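Local coordinates for protein acidocalcisomal pyrophosphatase (Trypanosoma cruzi, PDB 5CUV) that probably hydrolyses inorganic pyrophosphate to phosphate with magnesium as cofactor, at residues Arg98-Glu101 with His102-Tyr106; His129-Phe132 with Glu133-Trp136; Ile334-Asp338 with Pro339-Phe343; Lys386-Ser389 with Phe390-Val394. All coordinates share one frame; numbering follows the deposited sequence.

Contact 1 of 4, residues Arg98-Glu101 with His102-Tyr106; sequences RKIE and HMCKY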
loop_
_atom_site.group_PDB
_atom_site.type_symbol
_atom_site.label_atom_id
_atom_site.label_comp_id
_atom_site.label_asym_id
_atom_site.label_seq_id
_atom_site.Cartn_x
_atom_site.Cartn_y
_atom_site.Cartn_z
ATOM N N ARG A 98 41.808 42.195 -7.302
ATOM C CA ARG A 98 41.367 41.133 -8.207
ATOM C C ARG A 98 40.798 40.007 -7.321
ATOM O O ARG A 98 39.977 39.196 -7.762
ATOM C CB ARG A 98 42.550 40.628 -9.078
ATOM C CG ARG A 98 43.446 39.597 -8.344
ATOM C CD ARG A 98 44.976 39.741 -8.494
ATOM N NE ARG A 98 45.517 39.022 -9.645
ATOM C CZ ARG A 98 46.766 38.572 -9.721
ATOM N NH1 ARG A 98 47.615 38.758 -8.714
ATOM N NH2 ARG A 98 47.170 37.950 -10.821
ATOM N N LYS A 99 41.240 39.984 -6.066
ATOM C CA LYS A 99 40.798 38.976 -5.124
ATOM C C LYS A 99 39.478 39.425 -4.569
ATOM O O LYS A 99 38.503 38.692 -4.614
ATOM C CB LYS A 99 41.821 38.791 -4.013
ATOM C CG LYS A 99 42.750 37.644 -4.292
ATOM C CD LYS A 99 41.959 36.411 -4.718
ATOM C CE LYS A 99 42.883 35.250 -5.062
ATOM N NZ LYS A 99 43.863 35.690 -6.127
ATOM N N ILE A 100 39.453 40.632 -4.034
ATOM C CA ILE A 100 38.232 41.222 -3.519
ATOM C C ILE A 100 37.119 41.011 -4.578
ATOM O O ILE A 100 35.955 40.855 -4.238
ATOM C CB ILE A 100 38.415 42.754 -3.301
ATOM C CG1 ILE A 100 39.388 43.016 -2.136
ATOM C CG2 ILE A 100 37.044 43.415 -3.193
ATOM C CD1 ILE A 100 38.751 43.422 -0.835
ATOM N N GLU A 101 37.474 41.012 -5.859
ATOM C CA GLU A 101 36.467 40.821 -6.900
ATOM C C GLU A 101 36.025 39.349 -6.999
ATOM O O GLU A 101 34.873 39.074 -7.344
ATOM C CB GLU A 101 37.006 41.303 -8.246
ATOM C CG GLU A 101 36.111 41.047 -9.463
ATOM C CD GLU A 101 36.827 41.344 -10.813
ATOM O OE1 GLU A 101 37.336 42.493 -10.993
ATOM O OE2 GLU A 101 36.872 40.422 -11.688
ATOM N N HIS A 102 36.925 38.399 -6.733
ATOM C CA HIS A 102 36.530 36.988 -6.767
ATOM C C HIS A 102 35.678 36.774 -5.524
ATOM O O HIS A 102 34.583 36.201 -5.597
ATOM C CB HIS A 102 37.727 36.046 -6.679
ATOM C CG HIS A 102 38.138 35.437 -7.988
ATOM N ND1 HIS A 102 38.691 36.177 -9.019
ATOM C CD2 HIS A 102 38.192 34.140 -8.385
ATOM C CE1 HIS A 102 39.079 35.363 -9.986
ATOM N NE2 HIS A 102 38.791 34.121 -9.627
HETATM N N MSE A 103 36.207 37.234 -4.385
HETATM C CA MSE A 103 35.493 37.142 -3.114
HETATM C C MSE A 103 34.084 37.663 -3.293
HETATM O O MSE A 103 33.155 37.016 -2.861
HETATM C CB MSE A 103 36.228 37.938 -2.036
HETATM C CG MSE A 103 35.555 37.889 -0.675
HETATM SE SE MSE A 103 36.589 38.647 0.751
HETATM C CE MSE A 103 35.249 38.524 2.162
ATOM N N CYS A 104 33.910 38.803 -3.950
ATOM C CA CYS A 104 32.558 39.301 -4.124
ATOM C C CYS A 104 31.666 38.370 -4.912
ATOM O O CYS A 104 30.496 38.183 -4.563
ATOM C CB CYS A 104 32.577 40.650 -4.821
ATOM S SG CYS A 104 32.857 42.031 -3.718
ATOM N N LYS A 105 32.219 37.787 -5.979
ATOM C CA LYS A 105 31.461 36.884 -6.820
ATOM C C LYS A 105 31.265 35.616 -6.043
ATOM O O LYS A 105 30.348 34.826 -6.290
ATOM C CB LYS A 105 32.180 36.634 -8.151
ATOM C CG LYS A 105 32.079 37.855 -9.114
ATOM C CD LYS A 105 32.606 37.579 -10.543
ATOM C CE LYS A 105 32.897 38.903 -11.324
ATOM N NZ LYS A 105 33.534 38.702 -12.681
ATOM N N TYR A 106 32.107 35.411 -5.059
ATOM C CA TYR A 106 31.931 34.218 -4.293
ATOM C C TYR A 106 30.783 34.438 -3.323
ATOM O O TYR A 106 30.043 33.515 -3.074
ATOM C CB TYR A 106 33.203 33.906 -3.550
ATOM C CG TYR A 106 33.165 32.672 -2.704
ATOM C CD1 TYR A 106 32.957 31.406 -3.267
ATOM C CD2 TYR A 106 33.460 32.757 -1.347
ATOM C CE1 TYR A 106 33.070 30.245 -2.481
ATOM C CE2 TYR A 106 33.566 31.627 -0.548
ATOM C CZ TYR A 106 33.377 30.373 -1.113
ATOM O OH TYR A 106 33.514 29.292 -0.288
#
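Ile100 and Cys104 meet one turn apart on the inner face of helix 97-106, while Glu101 and Lys105, one step further round, follow each other along its outer face. The helix comes directly after strand 95-96, which pairs with strand 129-130, an arrangement consistent with an EF-hand-like domain. On the packed side Ile100 CG2 lies 4.4 Å from Cys104 SG. Met103, present as selenomethionine, runs straight out from the helix with CG anti to its N (chi1 -180°), which places its selenium-bearing end against Met83 and Phe87 of helix 73-87. Ile100 is pressed between Phe84 of that helix, Met119 of helix 113-123 and Phe135 of helix 132-141. Beneath the side chains Met103 N gives a nearly straight bond to Lys99 O at 2.7 Å, and Cys104 N one to Ile100 O at 2.9 Å. His102 N is held less firmly, divided between weak bonds to Arg98 O and Lys99 O. The outer side is looser. Arg98 turns its guanidinium back to a salt bridge with Glu96, and the imidazole of His102 is exposed. Glu101 and Lys105, both extended, point the same way, yet their charged ends form only a long salt bridge, Glu101 OE2 to Lys105 NZ at 3.9 Å. Closer in, Lys105 CG rests 3.5 Å from Glu101 O.

Contact 2 of 4, residues His129-Phe132 with Glu133-Trp136; sequences HITF and EKFW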
loop_
_atom_site.group_PDB
_atom_site.type_symbol
_atom_site.label_atom_id
_atom_site.label_comp_id
_atom_site.label_asym_id
_atom_site.label_seq_id
_atom_site.Cartn_x
_atom_site.Cartn_y
_atom_site.Cartn_z
ATOM N N HIS A 129 45.698 47.861 -2.885
ATOM C CA HIS A 129 45.743 47.068 -1.695
ATOM C C HIS A 129 44.499 47.430 -0.892
ATOM O O HIS A 129 44.345 48.567 -0.429
ATOM C CB HIS A 129 47.048 47.386 -0.932
ATOM C CG HIS A 129 48.277 46.760 -1.533
ATOM N ND1 HIS A 129 49.447 46.579 -0.817
ATOM C CD2 HIS A 129 48.492 46.200 -2.748
ATOM C CE1 HIS A 129 50.322 45.926 -1.562
ATOM N NE2 HIS A 129 49.766 45.682 -2.738
ATOM N N ILE A 130 43.594 46.469 -0.724
ATOM C CA ILE A 130 42.359 46.752 0.004
ATOM C C ILE A 130 42.237 46.102 1.363
ATOM O O ILE A 130 42.276 44.882 1.504
ATOM C CB ILE A 130 41.170 46.384 -0.832
ATOM C CG1 ILE A 130 41.336 46.970 -2.231
ATOM C CG2 ILE A 130 39.927 46.931 -0.205
ATOM C CD1 ILE A 130 40.112 46.814 -3.092
ATOM N N THR A 131 42.106 46.943 2.374
ATOM C CA THR A 131 41.994 46.472 3.736
ATOM C C THR A 131 40.571 45.967 3.991
ATOM O O THR A 131 39.631 46.311 3.262
ATOM C CB THR A 131 42.309 47.605 4.731
ATOM O OG1 THR A 131 42.482 47.056 6.034
ATOM C CG2 THR A 131 41.168 48.580 4.806
ATOM N N PHE A 132 40.425 45.140 5.018
ATOM C CA PHE A 132 39.122 44.628 5.385
ATOM C C PHE A 132 38.218 45.815 5.724
ATOM O O PHE A 132 37.152 45.996 5.098
ATOM C CB PHE A 132 39.219 43.674 6.584
ATOM C CG PHE A 132 37.897 43.136 7.018
ATOM C CD1 PHE A 132 37.038 42.556 6.096
ATOM C CD2 PHE A 132 37.422 43.378 8.293
ATOM C CE1 PHE A 132 35.720 42.252 6.432
ATOM C CE2 PHE A 132 36.110 43.078 8.627
ATOM C CZ PHE A 132 35.263 42.520 7.690
ATOM N N GLU A 133 38.636 46.635 6.684
ATOM C CA GLU A 133 37.811 47.775 7.066
ATOM C C GLU A 133 37.323 48.552 5.873
ATOM O O GLU A 133 36.157 48.962 5.836
ATOM C CB GLU A 133 38.556 48.743 7.978
ATOM C CG GLU A 133 38.609 48.351 9.455
ATOM C CD GLU A 133 37.257 47.887 10.001
ATOM O OE1 GLU A 133 36.188 48.405 9.560
ATOM O OE2 GLU A 133 37.284 46.996 10.879
ATOM N N LYS A 134 38.207 48.781 4.903
ATOM C CA LYS A 134 37.798 49.533 3.726
ATOM C C LYS A 134 36.854 48.687 2.906
ATOM O O LYS A 134 35.951 49.218 2.263
ATOM C CB LYS A 134 38.997 49.947 2.862
ATOM C CG LYS A 134 39.540 51.359 3.141
ATOM C CD LYS A 134 38.414 52.433 3.354
ATOM C CE LYS A 134 38.960 53.866 3.189
ATOM N NZ LYS A 134 40.451 53.847 3.329
ATOM N N PHE A 135 37.073 47.371 2.912
ATOM C CA PHE A 135 36.205 46.482 2.161
ATOM C C PHE A 135 34.849 46.524 2.801
ATOM O O PHE A 135 33.867 46.938 2.180
ATOM C CB PHE A 135 36.738 45.045 2.184
ATOM C CG PHE A 135 35.785 44.026 1.607
ATOM C CD1 PHE A 135 35.443 44.054 0.251
ATOM C CD2 PHE A 135 35.170 43.068 2.447
ATOM C CE1 PHE A 135 34.495 43.150 -0.266
ATOM C CE2 PHE A 135 34.229 42.163 1.937
ATOM C CZ PHE A 135 33.892 42.206 0.582
ATOM N N TRP A 136 34.819 46.122 4.070
ATOM C CA TRP A 136 33.579 46.083 4.831
ATOM C C TRP A 136 32.833 47.406 4.763
ATOM O O TRP A 136 31.634 47.423 4.657
ATOM C CB TRP A 136 33.855 45.660 6.284
ATOM C CG TRP A 136 32.616 45.570 7.131
ATOM C CD1 TRP A 136 32.341 46.307 8.241
ATOM C CD2 TRP A 136 31.445 44.760 6.895
ATOM N NE1 TRP A 136 31.077 46.021 8.716
ATOM C CE2 TRP A 136 30.501 45.080 7.913
ATOM C CE3 TRP A 136 31.098 43.805 5.928
ATOM C CZ2 TRP A 136 29.237 44.481 7.992
ATOM C CZ3 TRP A 136 29.837 43.205 6.003
ATOM C CH2 TRP A 136 28.918 43.550 7.036
#
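The carbonyl oxygen of Phe132 accepts the N-H of Trp136 at 2.6 Å between O and N, with the donor almost in line with the C=O bond. A second turn bond starts one residue earlier, from Phe135 N to Thr131 O at 2.8 Å. Together they wind the first turn of helix 132-141, with Thr131 at the N-cap. The Thr131 side chain makes no capping bond: OG1 stands anti to the backbone N (chi1 -167°), and the methyl CG2 is turned instead against CB and CG of Lys134, crossing that chain at a slant. The aromatic groups carry the rest. Phe132 and Trp136 run side by side in the same direction, and Trp136 CB sits over one face of the Phe132 ring, 4.1 Å from its centroid, as a CH-pi contact. The two aromatic planes are only 20° apart, but the five-membered ring of the indole is slid so far along that the overlap is slight, the centroids being 5.7 Å apart. Trp136 also packs on Asn255 of the second subunit. Phe135 takes a different approach, receiving Phe132 CE1 at its ring edge, 4.1 Å from Phe135 CD2. Ile130, in the short strand that pairs with Leu95, lies against the CB of Phe135 and reaches Met119 and Ile123 of helix 113-123. Helix 73-87 receives Phe132 at Ala81 and Phe84, and Trp136 at Met80.

Contact 3 of 4, residues Ile334-Asp338 with Pro339-Phe343; sequences ISHND and PICRF. With MLT (D-malate), chain C.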
loop_
_atom_site.group_PDB
_atom_site.type_symbol
_atom_site.label_atom_id
_atom_site.label_comp_id
_atom_site.label_asym_id
_atom_site.label_seq_id
_atom_site.Cartn_x
_atom_site.Cartn_y
_atom_site.Cartn_z
ATOM N N ILE A 334 5.486 -8.308 -12.990
ATOM C CA ILE A 334 4.404 -7.736 -12.230
ATOM C C ILE A 334 4.156 -6.315 -12.697
ATOM O O ILE A 334 5.078 -5.564 -12.979
ATOM C CB ILE A 334 4.680 -7.727 -10.666
ATOM C CG1 ILE A 334 3.411 -7.204 -9.949
ATOM C CG2 ILE A 334 5.965 -6.880 -10.289
ATOM C CD1 ILE A 334 3.527 -7.116 -8.515
ATOM N N SER A 335 2.890 -5.947 -12.805
ATOM C CA SER A 335 2.541 -4.616 -13.199
ATOM C C SER A 335 3.097 -3.523 -12.229
ATOM O O SER A 335 2.945 -3.635 -11.028
ATOM C CB SER A 335 1.043 -4.568 -13.234
ATOM O OG SER A 335 0.583 -3.258 -13.067
ATOM N N HIS A 336 3.740 -2.486 -12.767
ATOM C CA HIS A 336 4.254 -1.356 -11.995
ATOM C C HIS A 336 3.140 -0.661 -11.186
ATOM O O HIS A 336 3.393 0.051 -10.185
ATOM C CB HIS A 336 4.900 -0.320 -12.928
ATOM C CG HIS A 336 6.353 -0.570 -13.188
ATOM N ND1 HIS A 336 7.306 -0.473 -12.191
ATOM C CD2 HIS A 336 6.990 -1.069 -14.279
ATOM C CE1 HIS A 336 8.463 -0.922 -12.650
ATOM N NE2 HIS A 336 8.297 -1.294 -13.914
ATOM N N ASN A 337 1.897 -0.881 -11.596
ATOM C CA ASN A 337 0.823 -0.289 -10.841
ATOM C C ASN A 337 0.264 -1.133 -9.680
ATOM O O ASN A 337 -0.640 -0.715 -8.975
ATOM C CB ASN A 337 -0.299 0.144 -11.757
ATOM C CG ASN A 337 -0.880 1.469 -11.301
ATOM O OD1 ASN A 337 -0.169 2.523 -11.363
ATOM N ND2 ASN A 337 -2.141 1.449 -10.800
ATOM N N ASP A 338 0.813 -2.315 -9.468
ATOM C CA ASP A 338 0.337 -3.145 -8.375
ATOM C C ASP A 338 0.889 -2.552 -7.057
ATOM O O ASP A 338 2.006 -2.012 -7.025
ATOM C CB ASP A 338 0.817 -4.575 -8.537
ATOM C CG ASP A 338 0.107 -5.532 -7.606
ATOM O OD1 ASP A 338 -0.998 -5.967 -7.982
ATOM O OD2 ASP A 338 0.635 -5.849 -6.495
ATOM N N PRO A 339 0.106 -2.642 -5.957
ATOM C CA PRO A 339 0.559 -2.098 -4.674
ATOM C C PRO A 339 1.850 -2.685 -4.124
ATOM O O PRO A 339 2.502 -2.016 -3.353
ATOM C CB PRO A 339 -0.620 -2.356 -3.746
ATOM C CG PRO A 339 -1.758 -2.360 -4.681
ATOM C CD PRO A 339 -1.279 -3.125 -5.852
ATOM N N ILE A 340 2.219 -3.919 -4.473
ATOM C CA ILE A 340 3.471 -4.440 -3.927
ATOM C C ILE A 340 4.689 -4.401 -4.858
ATOM O O ILE A 340 5.783 -4.749 -4.475
ATOM C CB ILE A 340 3.346 -5.908 -3.366
ATOM C CG1 ILE A 340 2.860 -6.861 -4.423
ATOM C CG2 ILE A 340 2.463 -5.950 -2.179
ATOM C CD1 ILE A 340 3.359 -8.250 -4.106
ATOM N N CYS A 341 4.487 -4.020 -6.098
ATOM C CA CYS A 341 5.575 -3.937 -7.045
ATOM C C CYS A 341 6.865 -3.388 -6.469
ATOM O O CYS A 341 7.909 -3.999 -6.605
ATOM C CB CYS A 341 5.173 -3.053 -8.216
ATOM S SG CYS A 341 6.460 -2.986 -9.414
ATOM N N ARG A 342 6.775 -2.238 -5.806
ATOM C CA ARG A 342 7.947 -1.588 -5.244
ATOM C C ARG A 342 8.727 -2.361 -4.180
ATOM O O ARG A 342 9.856 -2.001 -3.864
ATOM C CB ARG A 342 7.557 -0.190 -4.750
ATOM C CG ARG A 342 7.501 0.009 -3.242
ATOM C CD ARG A 342 8.847 0.490 -2.750
ATOM N NE ARG A 342 8.783 1.113 -1.434
ATOM C CZ ARG A 342 8.095 2.220 -1.170
ATOM N NH1 ARG A 342 7.402 2.833 -2.128
ATOM N NH2 ARG A 342 8.124 2.723 0.055
ATOM N N PHE A 343 8.147 -3.427 -3.642
ATOM C CA PHE A 343 8.814 -4.278 -2.668
ATOM C C PHE A 343 9.296 -5.565 -3.328
ATOM O O PHE A 343 10.082 -6.282 -2.757
ATOM C CB PHE A 343 7.880 -4.612 -1.535
ATOM C CG PHE A 343 7.301 -3.409 -0.884
ATOM C CD1 PHE A 343 8.074 -2.626 -0.045
ATOM C CD2 PHE A 343 5.973 -3.030 -1.142
ATOM C CE1 PHE A 343 7.540 -1.466 0.538
ATOM C CE2 PHE A 343 5.427 -1.872 -0.569
ATOM C CZ PHE A 343 6.211 -1.088 0.276
HETATM C C1 MLT C . 12.172 1.827 -14.466
HETATM O O1 MLT C . 11.738 2.944 -14.761
HETATM O O2 MLT C . 13.048 1.322 -15.156
HETATM C C2 MLT C . 11.625 1.077 -13.256
HETATM O O3 MLT C . 10.620 1.814 -12.545
HETATM C C3 MLT C . 12.772 0.613 -12.329
HETATM C C4 MLT C . 12.228 -0.086 -11.075
HETATM O O4 MLT C . 11.038 -0.196 -10.888
HETATM O O5 MLT C . 13.076 -0.579 -10.158
#
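Asp338 ties the two segments together through its carboxylate. OD2 accepts the N-H of Ile340 at 3.2 Å in an almost straight bond (173°), taken on the anti side and 31° out of the carboxylate plane, which makes an Asx turn. The other oxygen, OD1, is satisfied by the backbone N of Met302. With CG anti to the backbone N (chi1 -167°), the carboxylate runs alongside Ile340, whose CG1 is also next to OD2. Asp338 is at the same time the hinge of two successive type I turns. Its N gives a bond to Ser335 O at 3.0 Å to close the first, and its O takes a weak one from Cys341 N at 3.3 Å to close the second. Ser335 contributes an ST turn inside the first, with OG accepting Asn337 N at 3.1 Å. Cys341 SG lies obliquely to the His336 ring, 4.5 Å from its centroid, and 4.0 Å from Ile334 CG2. His336 NE2 is satisfied by Asn222 O, and the neighbouring CE1 edge of the ring meets the bound D-malate, His336 CE1 lying 3.2 Å from malate O4. The ligand is itself hydrogen-bonded by Asn222 N and Arg223 NH1. Ile334 lies near the end of strand 326-335, bonded through its backbone to Lys314 of the antiparallel strand 310-323; Lys314 NZ is also hydrogen-bonded to Cys341 O. Beyond the turns, Phe343 stacks on Phe343 of the fourth subunit, and Ile340 packs on Phe353 of helix 350-353.

Contact 4 of 4, residues Lys386-Ser389 with Phe390-Val394; sequences KDKS and FAMKV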
loop_
_atom_site.group_PDB
_atom_site.type_symbol
_atom_site.label_atom_id
_atom_site.label_comp_id
_atom_site.label_asym_id
_atom_site.label_seq_id
_atom_site.Cartn_x
_atom_site.Cartn_y
_atom_site.Cartn_z
ATOM N N LYS A 386 14.573 -18.679 -12.809
ATOM C CA LYS A 386 15.797 -17.911 -12.875
ATOM C C LYS A 386 15.516 -16.479 -12.477
ATOM O O LYS A 386 14.424 -16.023 -12.622
ATOM C CB LYS A 386 16.378 -17.986 -14.297
ATOM C CG LYS A 386 16.566 -19.434 -14.839
ATOM C CD LYS A 386 17.675 -20.184 -14.111
ATOM C CE LYS A 386 19.051 -19.687 -14.584
ATOM N NZ LYS A 386 20.194 -20.353 -13.870
ATOM N N ASP A 387 16.510 -15.767 -11.987
ATOM C CA ASP A 387 16.365 -14.349 -11.549
ATOM C C ASP A 387 16.305 -13.324 -12.678
ATOM O O ASP A 387 16.571 -13.663 -13.805
ATOM C CB ASP A 387 17.528 -13.960 -10.688
ATOM C CG ASP A 387 18.809 -14.220 -11.395
ATOM O OD1 ASP A 387 19.060 -13.559 -12.429
ATOM O OD2 ASP A 387 19.532 -15.134 -10.938
ATOM N N LYS A 388 16.009 -12.066 -12.344
ATOM C CA LYS A 388 15.846 -11.020 -13.344
ATOM C C LYS A 388 16.976 -10.723 -14.334
ATOM O O LYS A 388 16.705 -10.388 -15.503
ATOM C CB LYS A 388 15.397 -9.716 -12.684
ATOM C CG LYS A 388 16.464 -8.946 -12.050
ATOM C CD LYS A 388 15.854 -7.799 -11.233
ATOM C CE LYS A 388 16.843 -7.132 -10.267
ATOM N NZ LYS A 388 16.211 -5.920 -9.677
ATOM N N SER A 389 18.227 -10.835 -13.911
ATOM C CA SER A 389 19.291 -10.575 -14.844
ATOM C C SER A 389 19.209 -11.625 -15.917
ATOM O O SER A 389 19.257 -11.316 -17.109
ATOM C CB SER A 389 20.642 -10.587 -14.154
ATOM O OG SER A 389 20.680 -9.517 -13.209
ATOM N N PHE A 390 19.026 -12.863 -15.517
ATOM C CA PHE A 390 18.897 -13.929 -16.495
ATOM C C PHE A 390 17.714 -13.712 -17.454
ATOM O O PHE A 390 17.804 -13.974 -18.662
ATOM C CB PHE A 390 18.732 -15.285 -15.786
ATOM C CG PHE A 390 18.756 -16.454 -16.728
ATOM C CD1 PHE A 390 19.963 -17.074 -17.072
ATOM C CD2 PHE A 390 17.581 -16.931 -17.302
ATOM C CE1 PHE A 390 19.998 -18.153 -17.969
ATOM C CE2 PHE A 390 17.615 -18.010 -18.197
ATOM C CZ PHE A 390 18.822 -18.619 -18.525
ATOM N N ALA A 391 16.601 -13.222 -16.924
ATOM C CA ALA A 391 15.406 -12.991 -17.740
ATOM C C ALA A 391 15.548 -11.883 -18.791
ATOM O O ALA A 391 15.253 -12.053 -19.988
ATOM C CB ALA A 391 14.209 -12.720 -16.814
HETATM N N MSE A 392 16.049 -10.805 -18.405
HETATM C CA MSE A 392 16.296 -9.710 -19.170
HETATM C C MSE A 392 17.229 -9.937 -20.264
HETATM O O MSE A 392 17.096 -9.338 -21.208
HETATM C CB MSE A 392 16.762 -8.700 -18.179
HETATM C CG MSE A 392 15.801 -8.069 -17.184
HETATM SE SE MSE A 392 16.052 -6.441 -16.245
HETATM C CE MSE A 392 16.807 -6.686 -14.713
ATOM N N LYS A 393 18.122 -10.849 -20.115
ATOM C CA LYS A 393 19.125 -11.284 -21.105
ATOM C C LYS A 393 18.402 -12.083 -22.195
ATOM O O LYS A 393 18.657 -11.956 -23.374
ATOM C CB LYS A 393 20.160 -12.181 -20.459
ATOM C CG LYS A 393 21.563 -11.865 -20.743
ATOM C CD LYS A 393 22.387 -12.345 -19.538
ATOM C CE LYS A 393 22.445 -11.298 -18.411
ATOM N NZ LYS A 393 23.732 -11.375 -17.685
ATOM N N VAL A 394 17.520 -12.972 -21.754
ATOM C CA VAL A 394 16.711 -13.789 -22.633
ATOM C C VAL A 394 15.805 -12.847 -23.419
ATOM O O VAL A 394 15.596 -12.971 -24.616
ATOM C CB VAL A 394 15.875 -14.681 -21.773
ATOM C CG1 VAL A 394 14.815 -15.406 -22.617
ATOM C CG2 VAL A 394 16.800 -15.626 -20.985
#
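The N-cap of the long C-terminal helix 388-412 is formed by Asp387, whose OD1 accepts the backbone N-H of Phe390 at 3.2 Å. The bond is nearly straight (175°) and enters almost along the carboxylate C-O direction. Asp387 CG occupies the position between its own N and carbonyl carbon (chi1 55°), which folds the carboxylate back over the first turn. Its backbone O takes up Ala391 N, so one residue satisfies two of the N-H groups at the start of the helix. Just before the cap, Lys386 folds over the Phe390 ring. Bends at its second and third torsions curl the chain across one face, putting CE over the ring centre in a CH-pi contact, 3.7 Å from the centroid. The ammonium follows on the same face as a cation-pi partner, Lys386 NZ standing 4.9 Å from the Phe390 centroid. Phe390 in addition meets Phe381 edge-to-face and rests on Ile318 of strand 310-323, the strand with which Lys386 pairs through its backbone. On another side of the helix Lys388 and Met392, a selenomethionine, run side by side. Lys388 is extended, sending NZ to Lys345 O, while Met392 packs on Asn222 of the malate pocket. Met392 N is bonded to Lys388 O at 3.0 Å, and the terminal methyl, Met392 CE, lies 3.5 Å from Lys388 CG.

Overall arrangement
The four contacts form two groups. Contacts 1 and 2 belong to the N-terminal helical domain, their centres 12 Å apart, and share its packed interior through Ile100, Met103, Ile130 and Phe135. Contacts 3 and 4 lie in the pyrophosphatase domain, 18 Å apart by centres, without touching; both are joined to strand 310-323, contact 3 supplies His336 to the malate pocket, and contact 4 adjoins it through Met392. Chemistry follows place: apolar and aromatic packing dominates the inner sides of contacts 1 and 2, successive type I turns and side-chain-to-backbone bonds shape contact 3, and contact 4, largely at the surface, combines a helix cap with a lysine over an aromatic face.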